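PDB 7A56: envelopment polyprotein from Bovine Schmallenberg virus BH80/Germany/2011, which supplies the envelope glycoprotein Gc, a class II membrane fusion protein whose fusion domains, here in the postfusion form, drive viral entry. Local coordinates for the interface of chains A and B. Sequence-based numbering; all coordinates share one arbitrary frame. Chains: chain A/B, Envelopment polyprotein.

Contact 1: the interface of chains A and B. Residues chain A 56, 58-59, 78; chain B 220, 227-229, 337-339.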
loop_
_atom_site.group_PDB
_atom_site.type_symbol
_atom_site.label_atom_id
_atom_site.label_comp_id
_atom_site.label_asym_id
_atom_site.label_seq_id
_atom_site.Cartn_x
_atom_site.Cartn_y
_atom_site.Cartn_z
ATOM N N TYR A 56 -0.645 -26.367 13.387
ATOM C CA TYR A 56 0.660 -25.740 13.245
ATOM C C TYR A 56 1.665 -26.332 14.249
ATOM O O TYR A 56 1.371 -26.464 15.444
ATOM C CB TYR A 56 0.530 -24.225 13.427
ATOM C CG TYR A 56 1.788 -23.450 13.072
ATOM C CD1 TYR A 56 2.060 -23.093 11.734
ATOM C CD2 TYR A 56 2.743 -23.157 14.048
ATOM C CE1 TYR A 56 3.212 -22.410 11.399
ATOM C CE2 TYR A 56 3.927 -22.453 13.730
ATOM C CZ TYR A 56 4.152 -22.085 12.415
ATOM O OH TYR A 56 5.278 -21.400 12.070
ATOM N N THR A 58 6.103 -25.925 14.742
ATOM C CA THR A 58 7.433 -25.541 14.259
ATOM C C THR A 58 8.464 -25.863 15.337
ATOM O O THR A 58 8.197 -26.618 16.272
ATOM C CB THR A 58 7.479 -24.061 13.837
ATOM O OG1 THR A 58 8.724 -23.816 13.173
ATOM C CG2 THR A 58 7.322 -23.093 15.051
ATOM N N MET A 59 9.669 -25.314 15.209
ATOM C CA MET A 59 10.702 -25.698 16.162
ATOM C C MET A 59 10.401 -25.064 17.508
ATOM O O MET A 59 9.658 -24.093 17.603
ATOM C CB MET A 59 12.079 -25.289 15.638
ATOM C CG MET A 59 12.473 -23.875 15.905
ATOM S SD MET A 59 12.129 -22.599 14.728
ATOM C CE MET A 59 12.164 -23.324 13.089
ATOM N N HIS A 78 6.654 -20.126 18.636
ATOM C CA HIS A 78 5.918 -19.017 18.023
ATOM C C HIS A 78 4.944 -19.581 17.004
ATOM O O HIS A 78 5.141 -20.687 16.477
ATOM C CB HIS A 78 6.852 -18.017 17.329
ATOM C CG HIS A 78 7.891 -18.673 16.466
ATOM N ND1 HIS A 78 9.188 -18.909 16.896
ATOM C CD2 HIS A 78 7.813 -19.202 15.225
ATOM C CE1 HIS A 78 9.862 -19.544 15.952
ATOM N NE2 HIS A 78 9.053 -19.735 14.926
ATOM N N PRO B 220 5.743 -25.054 8.134
ATOM C CA PRO B 220 7.195 -25.101 8.385
ATOM C C PRO B 220 7.824 -26.326 7.749
ATOM O O PRO B 220 7.154 -27.336 7.505
ATOM C CB PRO B 220 7.278 -25.185 9.913
ATOM C CG PRO B 220 6.021 -24.509 10.409
ATOM C CD PRO B 220 4.972 -24.944 9.399
ATOM N N GLN B 227 14.837 -27.934 11.451
ATOM C CA GLN B 227 13.518 -27.363 11.198
ATOM C C GLN B 227 13.668 -25.917 10.751
ATOM O O GLN B 227 14.531 -25.185 11.251
ATOM C CB GLN B 227 12.621 -27.454 12.468
ATOM C CG GLN B 227 12.322 -28.874 12.920
ATOM C CD GLN B 227 13.252 -29.295 13.902
ATOM O OE1 GLN B 227 13.483 -28.574 14.892
ATOM N NE2 GLN B 227 13.850 -30.495 13.684
ATOM N N LEU B 228 12.797 -25.480 9.824
ATOM C CA LEU B 228 12.809 -24.088 9.427
ATOM C C LEU B 228 11.369 -23.606 9.273
ATOM O O LEU B 228 10.469 -24.398 8.984
ATOM C CB LEU B 228 13.549 -23.852 8.078
ATOM C CG LEU B 228 14.964 -24.428 7.868
ATOM C CD1 LEU B 228 14.781 -25.774 7.202
ATOM C CD2 LEU B 228 15.822 -23.480 7.008
ATOM N N ASP B 229 11.134 -22.313 9.532
ATOM C CA ASP B 229 9.804 -21.736 9.214
ATOM C C ASP B 229 9.984 -20.315 8.698
ATOM O O ASP B 229 10.998 -19.648 8.966
ATOM C CB ASP B 229 8.811 -21.773 10.404
ATOM C CG ASP B 229 9.165 -20.818 11.569
ATOM O OD1 ASP B 229 9.168 -19.587 11.393
ATOM O OD2 ASP B 229 9.418 -21.307 12.719
ATOM N N ASN B 337 13.219 -18.666 10.536
ATOM C CA ASN B 337 13.771 -19.270 11.752
ATOM C C ASN B 337 14.298 -20.652 11.429
ATOM O O ASN B 337 13.741 -21.343 10.566
ATOM C CB ASN B 337 12.681 -19.329 12.828
ATOM C CG ASN B 337 12.198 -17.969 13.201
ATOM O OD1 ASN B 337 12.950 -17.193 13.763
ATOM N ND2 ASN B 337 10.958 -17.636 12.856
ATOM N N TYR B 338 15.373 -21.073 12.132
ATOM C CA TYR B 338 15.867 -22.414 11.892
ATOM C C TYR B 338 16.516 -22.959 13.165
ATOM O O TYR B 338 17.058 -22.207 13.979
ATOM C CB TYR B 338 16.899 -22.473 10.755
ATOM C CG TYR B 338 18.107 -21.514 10.887
ATOM C CD1 TYR B 338 19.257 -21.924 11.558
ATOM C CD2 TYR B 338 18.095 -20.235 10.330
ATOM C CE1 TYR B 338 20.369 -21.107 11.669
ATOM C CE2 TYR B 338 19.223 -19.373 10.411
ATOM C CZ TYR B 338 20.374 -19.852 11.122
ATOM O OH TYR B 338 21.518 -19.073 11.221
ATOM N N LYS B 339 16.462 -24.277 13.281
ATOM C CA LYS B 339 17.043 -25.010 14.402
ATOM C C LYS B 339 17.712 -26.262 13.868
ATOM O O LYS B 339 17.132 -27.004 13.056
ATOM C CB LYS B 339 15.948 -25.332 15.444
ATOM C CG LYS B 339 16.492 -26.068 16.762
ATOM C CD LYS B 339 15.320 -26.643 17.526
ATOM C CE LYS B 339 15.835 -27.398 18.873
ATOM N NZ LYS B 339 14.641 -27.849 19.662
#

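Contact 2: the interface of chains A and B. Residues chain A 309, 311, 368-369, 414; chain B 116, 191.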
loop_
_atom_site.group_PDB
_atom_site.type_symbol
_atom_site.label_atom_id
_atom_site.label_comp_id
_atom_site.label_asym_id
_atom_site.label_seq_id
_atom_site.Cartn_x
_atom_site.Cartn_y
_atom_site.Cartn_z
ATOM N N LEU A 309 -18.116 -1.374 -13.846
ATOM C CA LEU A 309 -16.935 -2.213 -14.009
ATOM C C LEU A 309 -16.085 -2.310 -12.742
ATOM O O LEU A 309 -14.979 -2.843 -12.803
ATOM C CB LEU A 309 -16.059 -1.695 -15.163
ATOM C CG LEU A 309 -16.778 -1.482 -16.506
ATOM C CD1 LEU A 309 -15.958 -0.611 -17.402
ATOM C CD2 LEU A 309 -17.154 -2.795 -17.208
ATOM N N GLU A 311 -14.648 -3.772 -9.380
ATOM C CA GLU A 311 -14.491 -5.141 -8.873
ATOM C C GLU A 311 -14.925 -5.254 -7.422
ATOM O O GLU A 311 -14.582 -4.417 -6.577
ATOM C CB GLU A 311 -13.044 -5.587 -9.007
ATOM C CG GLU A 311 -12.593 -5.609 -10.455
ATOM C CD GLU A 311 -11.310 -6.397 -10.651
ATOM O OE1 GLU A 311 -10.575 -6.580 -9.650
ATOM O OE2 GLU A 311 -11.065 -6.841 -11.806
ATOM N N GLY A 368 -12.470 -12.136 -17.388
ATOM C CA GLY A 368 -12.233 -10.723 -17.562
ATOM C C GLY A 368 -13.312 -9.857 -16.968
ATOM O O GLY A 368 -13.288 -8.638 -17.161
ATOM N N CYS A 369 -14.222 -10.431 -16.253
ATOM C CA CYS A 369 -15.432 -9.791 -15.780
ATOM C C CYS A 369 -15.200 -9.134 -14.434
ATOM O O CYS A 369 -14.231 -9.449 -13.740
ATOM C CB CYS A 369 -16.545 -10.828 -15.692
ATOM S SG CYS A 369 -16.950 -11.366 -17.343
ATOM N N ASN A 414 -10.130 -15.823 -11.075
ATOM C CA ASN A 414 -9.814 -15.238 -12.364
ATOM C C ASN A 414 -9.394 -16.404 -13.239
ATOM O O ASN A 414 -8.265 -16.884 -13.119
ATOM C CB ASN A 414 -8.714 -14.190 -12.235
ATOM C CG ASN A 414 -8.182 -13.732 -13.573
ATOM O OD1 ASN A 414 -7.034 -14.029 -13.949
ATOM N ND2 ASN A 414 -9.002 -12.986 -14.297
ATOM N N ARG B 116 -4.239 -8.977 -16.192
ATOM C CA ARG B 116 -5.043 -9.209 -17.383
ATOM C C ARG B 116 -5.120 -7.966 -18.268
ATOM O O ARG B 116 -5.148 -6.809 -17.817
ATOM C CB ARG B 116 -6.468 -9.680 -17.072
ATOM C CG ARG B 116 -7.267 -8.734 -16.284
ATOM C CD ARG B 116 -8.725 -9.206 -16.214
ATOM N NE ARG B 116 -9.486 -8.354 -15.301
ATOM C CZ ARG B 116 -10.292 -7.370 -15.687
ATOM N NH1 ARG B 116 -10.940 -6.640 -14.780
ATOM N NH2 ARG B 116 -10.475 -7.130 -16.982
ATOM N N LYS B 191 -4.457 -4.894 -15.729
ATOM C CA LYS B 191 -4.938 -4.766 -14.361
ATOM C C LYS B 191 -4.562 -6.028 -13.564
ATOM O O LYS B 191 -4.686 -7.150 -14.080
ATOM C CB LYS B 191 -6.445 -4.591 -14.350
ATOM C CG LYS B 191 -6.998 -4.181 -12.999
ATOM C CD LYS B 191 -8.522 -4.052 -13.119
ATOM C CE LYS B 191 -9.104 -3.417 -11.875
ATOM N NZ LYS B 191 -10.582 -3.092 -12.003
HETATM O O HOH W 1 -12.475 -1.982 -10.358
#

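Contact 1: the interface of chains A and B
A:His78 and B:Asp229 reach toward each other tip to tip, and their meeting shows how one carboxylate at a subunit boundary can take donors from the partner chain and from its own. The imidazole NE2 of A:His78 lies 2.7 Å from the carboxylate oxygen OD2 of B:Asp229, a nearly straight hydrogen bond (165° at H). The oxygen sits close to the imidazole plane and is met on its syn side, while ring and carboxylate planes are turned steeply against each other, 71° apart. On the anti side of the same oxygen comes the hydroxyl of A:Thr58, whose OG1 donates to OD2 at 2.6 Å; this side chain crosses that of B:Asp229 at about a right angle. OD2 is thus gripped by two donors of chain A, one on each side, a setting that would tend to stabilise negative charge on the aspartate and might favour a protonated histidine.

Within chain B, the amide ND2 of B:Asn337, on strand 335-343, comes in beside the imidazole and donates at 3.0 Å to OD1 of B:Asp229, on strand 226-231. It meets OD1 on its syn side, with OD1 in the amide plane, which should limit rotation of the carboxylate.

A:Met59 gives up most surface here, 99 Å². Its CG stands between the backbone N and the carbonyl carbon (chi1 84°), and bends at the next two torsions bring the thioether over the chain B strands, with the methyl CE beside OD2 of B:Asp229. The side chain slides past B:Lys339 in the opposite direction, whereas SD lies against CB of B:Asn337. This patch of the postfusion A-B interface probably helps hold neighbouring Gc subunits together. Beyond A:Thr58, the phenol of A:Tyr56 crosses the ring of B:Pro220 obliquely, an apolar border where CE1 of A:Tyr56 comes within 3.6 Å of CG of B:Pro220.

Contact 2: the interface of chains A and B
Two basic side chains of chain B, B:Arg116 and B:Lys191, converge on the carboxylate of A:Glu311, a worked case of long charged chains joining subunits by their tips. B:Arg116 loses 61 Å² of surface to the partner, more than any other residue of the patch. With CG between the backbone N and the carbonyl carbon (chi1 61°), the chain runs extended from CG to NE, which carries the guanidinium from strand 98-121 across to chain A. Its NH1 donates to OE2 of A:Glu311 at 3.0 Å, a salt bridge that is also a hydrogen bond (162° at H). The oxygen lies at the edge of the guanidinium, in its plane, and the two flat groups are nearly coplanar; the N-H meets OE2 nearly along its C-O axis.

A:Gly368 approaches the same guanidinium differently. Its carbonyl oxygen sits over one face, toward the rim, 3.2 Å from NH2 of B:Arg116, but the N-H points elsewhere and no hydrogen bond forms. The proximity may still be electrostatically favourable, since a partial negative charge lies above a cation. Further back along the arginine, CD passes the CA of A:Gly368.

B:Lys191, from strand 187-192, has CG anti to the backbone N (chi1 -169°) and stays extended, reaching A:Glu311 tip to tip. Its NZ stands 3.8 Å from OE2 of A:Glu311, a longer salt bridge than that of the arginine, and also lies beside CG of the glutamate. Water 1 extends this link to the backbone, sharing a hydrogen bond of 2.7 Å with NZ of B:Lys191. Another, of 3.0 Å, joins water 1 to the amide N of A:Glu311. The lysine thus meets the glutamate's side chain directly and its main chain through water. By pairing an acidic group with two basic ones, the site probably helps hold neighbouring Gc subunits together in the postfusion assembly.

Contact 1 and contact 2 lie about 38 Å apart, measured between the centres of their C-alpha atoms, along one interface of chains A and B. They share no residue or strand, and their chemistry differs: contact 1 joins a polar core to apolar packing, whereas contact 2 relies mainly on ionic pairing and water. Such separated points of attachment would fix the relative orientation of two elongated subunits better than either could alone. Because the deposited assembly holds three copies and this interface is not an exact two-fold, each subunit may present different surfaces to its two neighbours, as expected for a postfusion class II trimer.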